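Long-range contacts in secreted effector protein sseI (Salmonella enterica subsp. enterica serovar Typhimurium, PDB 4G29), which is a secreted virulence effector whose catalytic domain has a papain-like fold and probably acts as a cysteine hydrolase on a host protein: residues K131-T136 with G162-T167; V93-A98 with W120-Y124; F58-R64 with F81-K87. One frame throughout, in Å; residues are numbered along the deposited sequence.

Contact 1: K131-T136 with G162-T167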
loop_
_atom_site.group_PDB
_atom_site.type_symbol
_atom_site.label_atom_id
_atom_site.label_comp_id
_atom_site.label_asym_id
_atom_site.label_seq_id
_atom_site.Cartn_x
_atom_site.Cartn_y
_atom_site.Cartn_z
ATOM N N LYS A 131 3.178 -13.959 5.790
ATOM C CA LYS A 131 1.928 -13.244 5.978
ATOM C C LYS A 131 1.110 -13.263 4.685
ATOM O O LYS A 131 1.655 -13.332 3.568
ATOM C CB LYS A 131 2.178 -11.799 6.408
ATOM C CG LYS A 131 2.915 -11.602 7.758
ATOM C CD LYS A 131 3.413 -10.150 7.906
ATOM C CE LYS A 131 4.312 -9.921 9.146
ATOM N NZ LYS A 131 3.523 -9.726 10.347
ATOM N N LEU A 132 -0.201 -13.227 4.861
ATOM C CA LEU A 132 -1.156 -13.156 3.794
ATOM C C LEU A 132 -1.443 -11.715 3.524
ATOM O O LEU A 132 -1.896 -10.970 4.421
ATOM C CB LEU A 132 -2.451 -13.833 4.180
ATOM C CG LEU A 132 -3.646 -13.666 3.229
ATOM C CD1 LEU A 132 -3.419 -14.284 1.828
ATOM C CD2 LEU A 132 -4.950 -14.240 3.849
ATOM N N ILE A 133 -1.206 -11.337 2.286
ATOM C CA ILE A 133 -1.402 -9.949 1.867
ATOM C C ILE A 133 -2.295 -9.914 0.634
ATOM O O ILE A 133 -2.007 -10.580 -0.366
ATOM C CB ILE A 133 -0.073 -9.251 1.575
ATOM C CG1 ILE A 133 0.891 -9.387 2.773
ATOM C CG2 ILE A 133 -0.347 -7.767 1.184
ATOM C CD1 ILE A 133 2.205 -8.631 2.616
ATOM N N TYR A 134 -3.360 -9.119 0.714
ATOM C CA TYR A 134 -4.238 -8.858 -0.441
ATOM C C TYR A 134 -4.764 -7.420 -0.416
ATOM O O TYR A 134 -4.758 -6.780 0.632
ATOM C CB TYR A 134 -5.358 -9.911 -0.503
ATOM C CG TYR A 134 -6.318 -9.952 0.627
ATOM C CD1 TYR A 134 -7.299 -8.935 0.806
ATOM C CD2 TYR A 134 -6.267 -10.979 1.544
ATOM C CE1 TYR A 134 -8.188 -9.023 1.840
ATOM C CE2 TYR A 134 -7.170 -11.068 2.571
ATOM C CZ TYR A 134 -8.104 -10.105 2.726
ATOM O OH TYR A 134 -8.960 -10.203 3.780
ATOM N N TYR A 135 -5.294 -7.003 -1.550
ATOM C CA TYR A 135 -5.765 -5.654 -1.747
ATOM C C TYR A 135 -6.937 -5.555 -2.709
ATOM O O TYR A 135 -7.268 -6.503 -3.483
ATOM C CB TYR A 135 -4.585 -4.787 -2.193
ATOM C CG TYR A 135 -4.139 -5.005 -3.642
ATOM C CD1 TYR A 135 -4.834 -4.397 -4.686
ATOM C CD2 TYR A 135 -3.014 -5.777 -3.944
ATOM C CE1 TYR A 135 -4.436 -4.547 -5.979
ATOM C CE2 TYR A 135 -2.621 -5.969 -5.242
ATOM C CZ TYR A 135 -3.306 -5.343 -6.253
ATOM O OH TYR A 135 -2.833 -5.559 -7.544
ATOM N N THR A 136 -7.536 -4.356 -2.706
ATOM C CA THR A 136 -8.513 -4.003 -3.677
ATOM C C THR A 136 -8.257 -2.512 -4.008
ATOM O O THR A 136 -7.926 -1.752 -3.110
ATOM C CB THR A 136 -9.970 -4.149 -3.134
ATOM O OG1 THR A 136 -10.191 -5.463 -2.628
ATOM C CG2 THR A 136 -11.040 -3.745 -4.210
ATOM N N GLY A 162 -13.114 -9.813 -5.482
ATOM C CA GLY A 162 -12.542 -8.481 -5.649
ATOM C C GLY A 162 -11.249 -8.271 -4.882
ATOM O O GLY A 162 -10.679 -7.172 -4.880
ATOM N N LYS A 163 -10.757 -9.331 -4.249
ATOM C CA LYS A 163 -9.460 -9.295 -3.583
ATOM C C LYS A 163 -8.369 -9.766 -4.536
ATOM O O LYS A 163 -8.525 -10.788 -5.293
ATOM C CB LYS A 163 -9.432 -10.202 -2.354
ATOM C CG LYS A 163 -10.024 -9.685 -1.068
ATOM C CD LYS A 163 -11.153 -8.750 -1.177
ATOM C CE LYS A 163 -11.864 -8.488 0.190
ATOM N NZ LYS A 163 -13.124 -7.775 -0.131
ATOM N N VAL A 164 -7.279 -9.032 -4.529
ATOM C CA VAL A 164 -6.106 -9.360 -5.315
ATOM C C VAL A 164 -4.995 -9.804 -4.385
ATOM O O VAL A 164 -4.561 -9.042 -3.528
ATOM C CB VAL A 164 -5.631 -8.191 -6.203
ATOM C CG1 VAL A 164 -4.430 -8.590 -7.062
ATOM C CG2 VAL A 164 -6.803 -7.635 -7.061
ATOM N N PHE A 165 -4.523 -11.040 -4.525
ATOM C CA PHE A 165 -3.450 -11.568 -3.660
ATOM C C PHE A 165 -2.098 -11.082 -4.107
ATOM O O PHE A 165 -1.757 -11.130 -5.297
ATOM C CB PHE A 165 -3.487 -13.087 -3.597
ATOM C CG PHE A 165 -4.749 -13.614 -3.017
ATOM C CD1 PHE A 165 -4.921 -13.645 -1.626
ATOM C CD2 PHE A 165 -5.755 -14.126 -3.821
ATOM C CE1 PHE A 165 -6.093 -14.091 -1.095
ATOM C CE2 PHE A 165 -6.919 -14.625 -3.261
ATOM C CZ PHE A 165 -7.084 -14.574 -1.914
ATOM N N VAL A 166 -1.353 -10.568 -3.127
ATOM C CA VAL A 166 0.069 -10.300 -3.228
ATOM C C VAL A 166 0.877 -11.526 -2.830
ATOM O O VAL A 166 1.838 -11.905 -3.509
ATOM C CB VAL A 166 0.433 -9.125 -2.379
ATOM C CG1 VAL A 166 1.955 -8.931 -2.397
ATOM C CG2 VAL A 166 -0.279 -7.884 -2.962
ATOM N N THR A 167 0.452 -12.161 -1.745
ATOM C CA THR A 167 0.972 -13.439 -1.272
ATOM C C THR A 167 -0.142 -14.448 -1.079
ATOM O O THR A 167 -1.287 -14.081 -1.046
ATOM C CB THR A 167 1.752 -13.297 0.073
ATOM O OG1 THR A 167 0.845 -12.978 1.142
ATOM C CG2 THR A 167 2.878 -12.317 -0.023
#
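T167 OG1 sits between two backbone groups of K131-T136, at one end of an antiparallel pairing that closes the edge of the papain-like domain's sheet. It donates to K131 O over 2.6 Å, in the carbonyl plane on a lone pair, and takes the N-H of I133 in return. With chi1 at 69° the hydroxyl stands between its own backbone N and carbonyl carbon, which brings it to the neighbouring strand. I133 O is gripped twice, by V166 N and, almost straight at 170°, by T167 N. Further along, Y135 and V164 form the hydrogen-bonded pair, with V164 N only 2.7 Å from Y135 O.

The side chains follow the alternation of the strand. Y135 turns its ring so that V164 CB lies over one face, 3.8 Å from the centroid, while V166 CG2 comes in at the edge in the ring plane. The side chains of Y134 and F165 lie side by side, pointing the same way, with their ring planes 79° apart in an oblique meeting, and K163 CG touches Y134 CD1 at 3.4 Å. The hydroxyl of Y134 goes on to W69 on strand 61-69, the inner neighbour of strand 132-138. R64 of that strand makes a cation-pi contact with Y135. At the far end T136 OG1, which also bonds Y148 OH, reaches G162 O at 2.9 Å, from above the carbonyl plane.

Contact 2: V93-A98 with W120-Y124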
loop_
_atom_site.group_PDB
_atom_site.type_symbol
_atom_site.label_atom_id
_atom_site.label_comp_id
_atom_site.label_asym_id
_atom_site.label_seq_id
_atom_site.Cartn_x
_atom_site.Cartn_y
_atom_site.Cartn_z
ATOM N N VAL A 93 2.746 2.792 -8.146
ATOM C CA VAL A 93 2.225 2.820 -6.800
ATOM C C VAL A 93 3.126 3.740 -5.993
ATOM O O VAL A 93 4.326 3.529 -5.920
ATOM C CB VAL A 93 2.174 1.447 -6.166
ATOM C CG1 VAL A 93 1.494 1.517 -4.797
ATOM C CG2 VAL A 93 1.398 0.462 -7.084
ATOM N N PHE A 94 2.523 4.785 -5.441
ATOM C CA PHE A 94 3.136 5.628 -4.422
ATOM C C PHE A 94 2.704 5.075 -3.064
ATOM O O PHE A 94 1.497 5.079 -2.696
ATOM C CB PHE A 94 2.691 7.074 -4.599
ATOM C CG PHE A 94 3.394 7.837 -5.695
ATOM C CD1 PHE A 94 3.272 7.480 -7.033
ATOM C CD2 PHE A 94 4.047 9.040 -5.384
ATOM C CE1 PHE A 94 3.894 8.247 -8.057
ATOM C CE2 PHE A 94 4.611 9.797 -6.346
ATOM C CZ PHE A 94 4.576 9.397 -7.706
ATOM N N ASP A 95 3.678 4.589 -2.311
ATOM C CA ASP A 95 3.427 4.011 -1.005
ATOM C C ASP A 95 4.471 4.558 -0.051
ATOM O O ASP A 95 5.397 3.854 0.369
ATOM C CB ASP A 95 3.483 2.476 -1.124
ATOM C CG ASP A 95 3.129 1.735 0.170
ATOM O OD1 ASP A 95 2.830 2.381 1.181
ATOM O OD2 ASP A 95 3.167 0.471 0.128
ATOM N N VAL A 96 4.314 5.839 0.247
ATOM C CA VAL A 96 5.298 6.599 0.993
ATOM C C VAL A 96 5.288 6.349 2.521
ATOM O O VAL A 96 6.110 6.914 3.220
ATOM C CB VAL A 96 5.276 8.111 0.662
ATOM C CG1 VAL A 96 5.373 8.373 -0.877
ATOM C CG2 VAL A 96 4.029 8.803 1.191
ATOM N N SER A 97 4.389 5.500 3.009
ATOM C CA SER A 97 4.387 5.090 4.408
ATOM C C SER A 97 4.601 3.586 4.608
ATOM O O SER A 97 4.346 3.069 5.700
ATOM C CB SER A 97 3.128 5.551 5.106
ATOM O OG SER A 97 1.966 4.921 4.634
ATOM N N ALA A 98 5.109 2.891 3.588
ATOM C CA ALA A 98 5.315 1.427 3.635
ATOM C C ALA A 98 6.195 1.047 4.819
ATOM O O ALA A 98 6.023 0.009 5.465
ATOM C CB ALA A 98 5.994 0.927 2.283
ATOM N N TRP A 120 6.150 -3.023 -7.005
ATOM C CA TRP A 120 5.528 -2.871 -5.689
ATOM C C TRP A 120 5.114 -4.268 -5.146
ATOM O O TRP A 120 5.425 -4.662 -4.016
ATOM C CB TRP A 120 4.363 -1.909 -5.767
ATOM C CG TRP A 120 3.628 -1.652 -4.446
ATOM C CD1 TRP A 120 3.946 -0.715 -3.511
ATOM C CD2 TRP A 120 2.513 -2.380 -3.932
ATOM N NE1 TRP A 120 3.098 -0.794 -2.448
ATOM C CE2 TRP A 120 2.183 -1.807 -2.689
ATOM C CE3 TRP A 120 1.725 -3.444 -4.410
ATOM C CZ2 TRP A 120 1.160 -2.242 -1.946
ATOM C CZ3 TRP A 120 0.693 -3.895 -3.624
ATOM C CH2 TRP A 120 0.412 -3.290 -2.410
ATOM N N VAL A 121 4.483 -5.068 -5.994
ATOM C CA VAL A 121 4.077 -6.393 -5.583
ATOM C C VAL A 121 5.291 -7.248 -5.190
ATOM O O VAL A 121 5.264 -7.997 -4.213
ATOM C CB VAL A 121 3.302 -7.081 -6.711
ATOM C CG1 VAL A 121 3.135 -8.576 -6.370
ATOM C CG2 VAL A 121 1.988 -6.450 -6.887
ATOM N N CYS A 122 6.353 -7.122 -5.993
ATOM C CA CYS A 122 7.609 -7.797 -5.786
ATOM C C CYS A 122 8.204 -7.421 -4.459
ATOM O O CYS A 122 8.622 -8.299 -3.704
ATOM C CB CYS A 122 8.557 -7.475 -6.936
ATOM S SG CYS A 122 8.094 -8.457 -8.418
ATOM N N LYS A 123 8.162 -6.132 -4.143
ATOM C CA LYS A 123 8.722 -5.633 -2.881
ATOM C C LYS A 123 8.005 -6.244 -1.653
ATOM O O LYS A 123 8.656 -6.712 -0.702
ATOM C CB LYS A 123 8.642 -4.110 -2.809
ATOM C CG LYS A 123 9.508 -3.499 -1.705
ATOM C CD LYS A 123 10.974 -3.505 -2.070
ATOM C CE LYS A 123 11.845 -2.896 -1.003
ATOM N NZ LYS A 123 13.327 -2.959 -1.325
ATOM N N TYR A 124 6.677 -6.277 -1.683
ATOM C CA TYR A 124 5.883 -6.844 -0.604
ATOM C C TYR A 124 6.082 -8.338 -0.509
ATOM O O TYR A 124 6.246 -8.855 0.577
ATOM C CB TYR A 124 4.393 -6.449 -0.710
ATOM C CG TYR A 124 4.097 -5.130 -0.044
ATOM C CD1 TYR A 124 4.487 -3.929 -0.622
ATOM C CD2 TYR A 124 3.470 -5.107 1.197
ATOM C CE1 TYR A 124 4.222 -2.705 0.002
ATOM C CE2 TYR A 124 3.233 -3.881 1.863
ATOM C CZ TYR A 124 3.590 -2.693 1.222
ATOM O OH TYR A 124 3.336 -1.488 1.870
#
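The aspartate of a probable Cys-His-Asp triad, D95, meets helix 117-126 here, where strand 90-95 of the papain-like fold ends in a type I turn from D95 to A98. Its CG lies anti to the backbone N (chi1 -176°), sending the carboxylate toward the helix. There OD2 takes two bonds. Y124 OH donates to its syn lone pair over 2.6 Å, with the phenol ring nearly coplanar with the carboxylate, 12° apart. W120 NE1 comes to the anti side at 2.9 Å along a fairly straight N-H (166°), and the oxygen lies close to the indole plane.

The indole is held on both faces. V93 CG1 rests over its five-membered ring, 3.6 Å from the centroid, and Y124 CE1, one helical turn on, lies over the opposite face, toward its rim. A98 CB touches Y124 OH at 3.6 Å, bringing the turn against the end of the phenol.

OD1, the other oxygen, is hydrogen-bonded to NE2 of H80, and C42 would complete the triad. Two donors from one helix satisfy buried OD2 and, with H80 at OD1, fix the rotation of the carboxylate, which is consistent with W120 and Y124 acting as second-shell residues that position the aspartate.

Contact 3: F58-R64 with F81-K87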
loop_
_atom_site.group_PDB
_atom_site.type_symbol
_atom_site.label_atom_id
_atom_site.label_comp_id
_atom_site.label_asym_id
_atom_site.label_seq_id
_atom_site.Cartn_x
_atom_site.Cartn_y
_atom_site.Cartn_z
ATOM N N PHE A 58 -0.240 12.038 -13.634
ATOM C CA PHE A 58 -0.708 10.656 -13.522
ATOM C C PHE A 58 -2.219 10.731 -13.680
ATOM O O PHE A 58 -2.837 11.714 -13.259
ATOM C CB PHE A 58 -0.354 10.033 -12.162
ATOM C CG PHE A 58 1.099 9.763 -11.991
ATOM C CD1 PHE A 58 1.606 8.486 -12.223
ATOM C CD2 PHE A 58 1.958 10.751 -11.593
ATOM C CE1 PHE A 58 2.924 8.225 -12.089
ATOM C CE2 PHE A 58 3.297 10.508 -11.471
ATOM C CZ PHE A 58 3.788 9.238 -11.690
ATOM N N ASP A 59 -2.836 9.744 -14.305
ATOM C CA ASP A 59 -4.306 9.694 -14.284
ATOM C C ASP A 59 -4.813 8.290 -13.889
ATOM O O ASP A 59 -4.035 7.427 -13.426
ATOM C CB ASP A 59 -4.894 10.206 -15.593
ATOM C CG ASP A 59 -4.500 9.389 -16.755
ATOM O OD1 ASP A 59 -3.975 8.295 -16.561
ATOM O OD2 ASP A 59 -4.740 9.823 -17.929
ATOM N N ASN A 60 -6.126 8.099 -13.978
ATOM C CA ASN A 60 -6.745 6.878 -13.477
ATOM C C ASN A 60 -6.198 6.552 -12.070
ATOM O O ASN A 60 -5.720 5.463 -11.805
ATOM C CB ASN A 60 -6.543 5.680 -14.384
ATOM C CG ASN A 60 -7.412 4.508 -13.972
ATOM O OD1 ASN A 60 -8.409 4.699 -13.294
ATOM N ND2 ASN A 60 -7.004 3.305 -14.312
ATOM N N ILE A 61 -6.353 7.520 -11.180
ATOM C CA ILE A 61 -5.871 7.402 -9.815
ATOM C C ILE A 61 -6.834 6.498 -9.038
ATOM O O ILE A 61 -8.046 6.649 -9.102
ATOM C CB ILE A 61 -5.765 8.764 -9.115
ATOM C CG1 ILE A 61 -4.875 9.728 -9.932
ATOM C CG2 ILE A 61 -5.330 8.560 -7.647
ATOM C CD1 ILE A 61 -3.486 9.438 -9.861
ATOM N N ARG A 62 -6.259 5.504 -8.365
ATOM C CA ARG A 62 -7.010 4.602 -7.532
ATOM C C ARG A 62 -6.366 4.577 -6.150
ATOM O O ARG A 62 -5.151 4.827 -6.034
ATOM C CB ARG A 62 -6.997 3.196 -8.117
ATOM C CG ARG A 62 -7.851 3.000 -9.333
ATOM C CD ARG A 62 -7.121 2.128 -10.331
ATOM N NE ARG A 62 -6.036 2.854 -10.988
ATOM C CZ ARG A 62 -5.019 2.310 -11.653
ATOM N NH1 ARG A 62 -4.885 0.974 -11.782
ATOM N NH2 ARG A 62 -4.131 3.098 -12.232
ATOM N N TYR A 63 -7.181 4.151 -5.174
ATOM C CA TYR A 63 -6.822 4.059 -3.789
ATOM C C TYR A 63 -6.792 2.584 -3.448
ATOM O O TYR A 63 -7.785 1.918 -3.571
ATOM C CB TYR A 63 -7.810 4.835 -2.953
ATOM C CG TYR A 63 -7.830 6.301 -3.322
ATOM C CD1 TYR A 63 -6.818 7.172 -2.892
ATOM C CD2 TYR A 63 -8.800 6.805 -4.182
ATOM C CE1 TYR A 63 -6.830 8.508 -3.226
ATOM C CE2 TYR A 63 -8.764 8.141 -4.594
ATOM C CZ TYR A 63 -7.819 8.978 -4.098
ATOM O OH TYR A 63 -7.873 10.284 -4.544
ATOM N N ARG A 64 -5.611 2.128 -3.039
ATOM C CA ARG A 64 -5.360 0.747 -2.780
ATOM C C ARG A 64 -5.485 0.434 -1.300
ATOM O O ARG A 64 -4.649 0.872 -0.501
ATOM C CB ARG A 64 -3.966 0.338 -3.329
ATOM C CG ARG A 64 -3.683 -1.174 -3.203
ATOM C CD ARG A 64 -2.531 -1.612 -4.118
ATOM N NE ARG A 64 -2.922 -1.521 -5.525
ATOM C CZ ARG A 64 -2.219 -1.980 -6.555
ATOM N NH1 ARG A 64 -1.017 -2.476 -6.357
ATOM N NH2 ARG A 64 -2.684 -1.913 -7.800
ATOM N N PHE A 81 -2.606 1.388 3.160
ATOM C CA PHE A 81 -3.139 2.127 2.000
ATOM C C PHE A 81 -2.043 2.700 1.133
ATOM O O PHE A 81 -1.058 3.268 1.627
ATOM C CB PHE A 81 -4.110 3.231 2.426
ATOM C CG PHE A 81 -5.280 2.706 3.214
ATOM C CD1 PHE A 81 -6.386 2.223 2.572
ATOM C CD2 PHE A 81 -5.248 2.706 4.583
ATOM C CE1 PHE A 81 -7.419 1.711 3.272
ATOM C CE2 PHE A 81 -6.323 2.180 5.279
ATOM C CZ PHE A 81 -7.366 1.687 4.624
ATOM N N ALA A 82 -2.231 2.604 -0.172
ATOM C CA ALA A 82 -1.303 3.203 -1.103
ATOM C C ALA A 82 -2.133 3.876 -2.218
ATOM O O ALA A 82 -3.341 3.671 -2.282
ATOM C CB ALA A 82 -0.334 2.140 -1.705
ATOM N N VAL A 83 -1.471 4.565 -3.118
ATOM C CA VAL A 83 -2.172 5.228 -4.249
ATOM C C VAL A 83 -1.546 4.765 -5.562
ATOM O O VAL A 83 -0.322 4.672 -5.667
ATOM C CB VAL A 83 -2.167 6.773 -4.096
ATOM C CG1 VAL A 83 -3.043 7.437 -5.133
ATOM C CG2 VAL A 83 -2.617 7.221 -2.668
ATOM N N VAL A 84 -2.392 4.439 -6.532
ATOM C CA VAL A 84 -1.964 3.886 -7.812
ATOM C C VAL A 84 -2.384 4.847 -8.920
ATOM O O VAL A 84 -3.489 5.434 -8.899
ATOM C CB VAL A 84 -2.677 2.549 -8.096
ATOM C CG1 VAL A 84 -2.008 1.827 -9.252
ATOM C CG2 VAL A 84 -2.799 1.714 -6.857
ATOM N N GLY A 85 -1.520 5.012 -9.912
ATOM C CA GLY A 85 -1.870 5.852 -11.056
ATOM C C GLY A 85 -1.147 5.433 -12.319
ATOM O O GLY A 85 -0.066 4.831 -12.279
ATOM N N ASN A 86 -1.787 5.755 -13.434
ATOM C CA ASN A 86 -1.283 5.468 -14.751
ATOM C C ASN A 86 -0.398 6.597 -15.253
ATOM O O ASN A 86 -0.737 7.763 -15.127
ATOM C CB ASN A 86 -2.437 5.314 -15.742
ATOM C CG ASN A 86 -1.965 5.306 -17.211
ATOM O OD1 ASN A 86 -2.185 6.263 -17.975
ATOM N ND2 ASN A 86 -1.306 4.237 -17.602
ATOM N N LYS A 87 0.708 6.234 -15.878
ATOM C CA LYS A 87 1.505 7.203 -16.592
ATOM C C LYS A 87 2.032 6.501 -17.831
ATOM O O LYS A 87 2.818 5.565 -17.736
ATOM C CB LYS A 87 2.633 7.676 -15.688
ATOM C CG LYS A 87 3.548 8.712 -16.289
ATOM C CD LYS A 87 3.354 10.095 -15.706
ATOM C CE LYS A 87 4.327 11.059 -16.400
ATOM N NZ LYS A 87 4.050 12.452 -16.069
#
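R62 and V84 form a hydrogen-bonded pair in the antiparallel hairpin of strands 61-69 and 78-87, central strands of the papain-like domain's sheet. V84 N points almost straight at R62 O, at 178°, and R62 N returns a bond to V84 O. R64 with A82 repeats the pattern. D59 and N86 also bond both ways, but the register slips by one residue between D59 and R62, a beta bulge where the chain turns a corner at N60.

The side chain of R62 folds back into that corner. From CB it leaves with CG beside its own backbone N, then bends at chi2 and chi3. NE and NH2 both close on N60 O, at 2.8 Å and 2.9 Å, a side-on grip on a single oxygen near the guanidinium plane. CZ and NH1 lie across V84 CG1, each 3.9 Å away, and N60 ND2 lies over the opposite face of the group, toward the rim. NH2 also passes G85 CA at 3.8 Å, while NH1 makes a salt bridge with D91 on strand 90-95.

R64 uses the other branch of the same valine: V84 CG2 lies over its guanidinium, 3.5 Å from NE, and NE itself pairs with D137. On the side where Y63 and V83 project, I61 CG2 meets V83 CG1, and M53 of helix 42-55 packs on V83. At the end beyond the bulge the side chains of K87 and F58 cross at about a right angle, and K87 CD sits over the F58 ring centre, 4.0 Å from the centroid.

Overall arrangement
All three contacts reach one antiparallel sheet and come in series along the chain: contact 3 closes first, then contact 2, then contact 1. Contact 3 joins its two central strands, contact 2 sets the next strand, 90-95, against helix 117-126, and contact 1 adds the outermost strand 164-165 on the other side. The centres of contacts 2 and 3 lie about 12 Å apart. Those of contacts 1 and 2 are about 13 Å apart, and those of contacts 1 and 3 about 17 Å. Neighbours touch: V166 and I133 pack on Y124, W120 meets R64, and R64 lies against Y135. Helix 117-126, which carries two of the aspartate's partners, thus packs against residues of both the central strands and the 164-165 edge, next to the probable catalytic site.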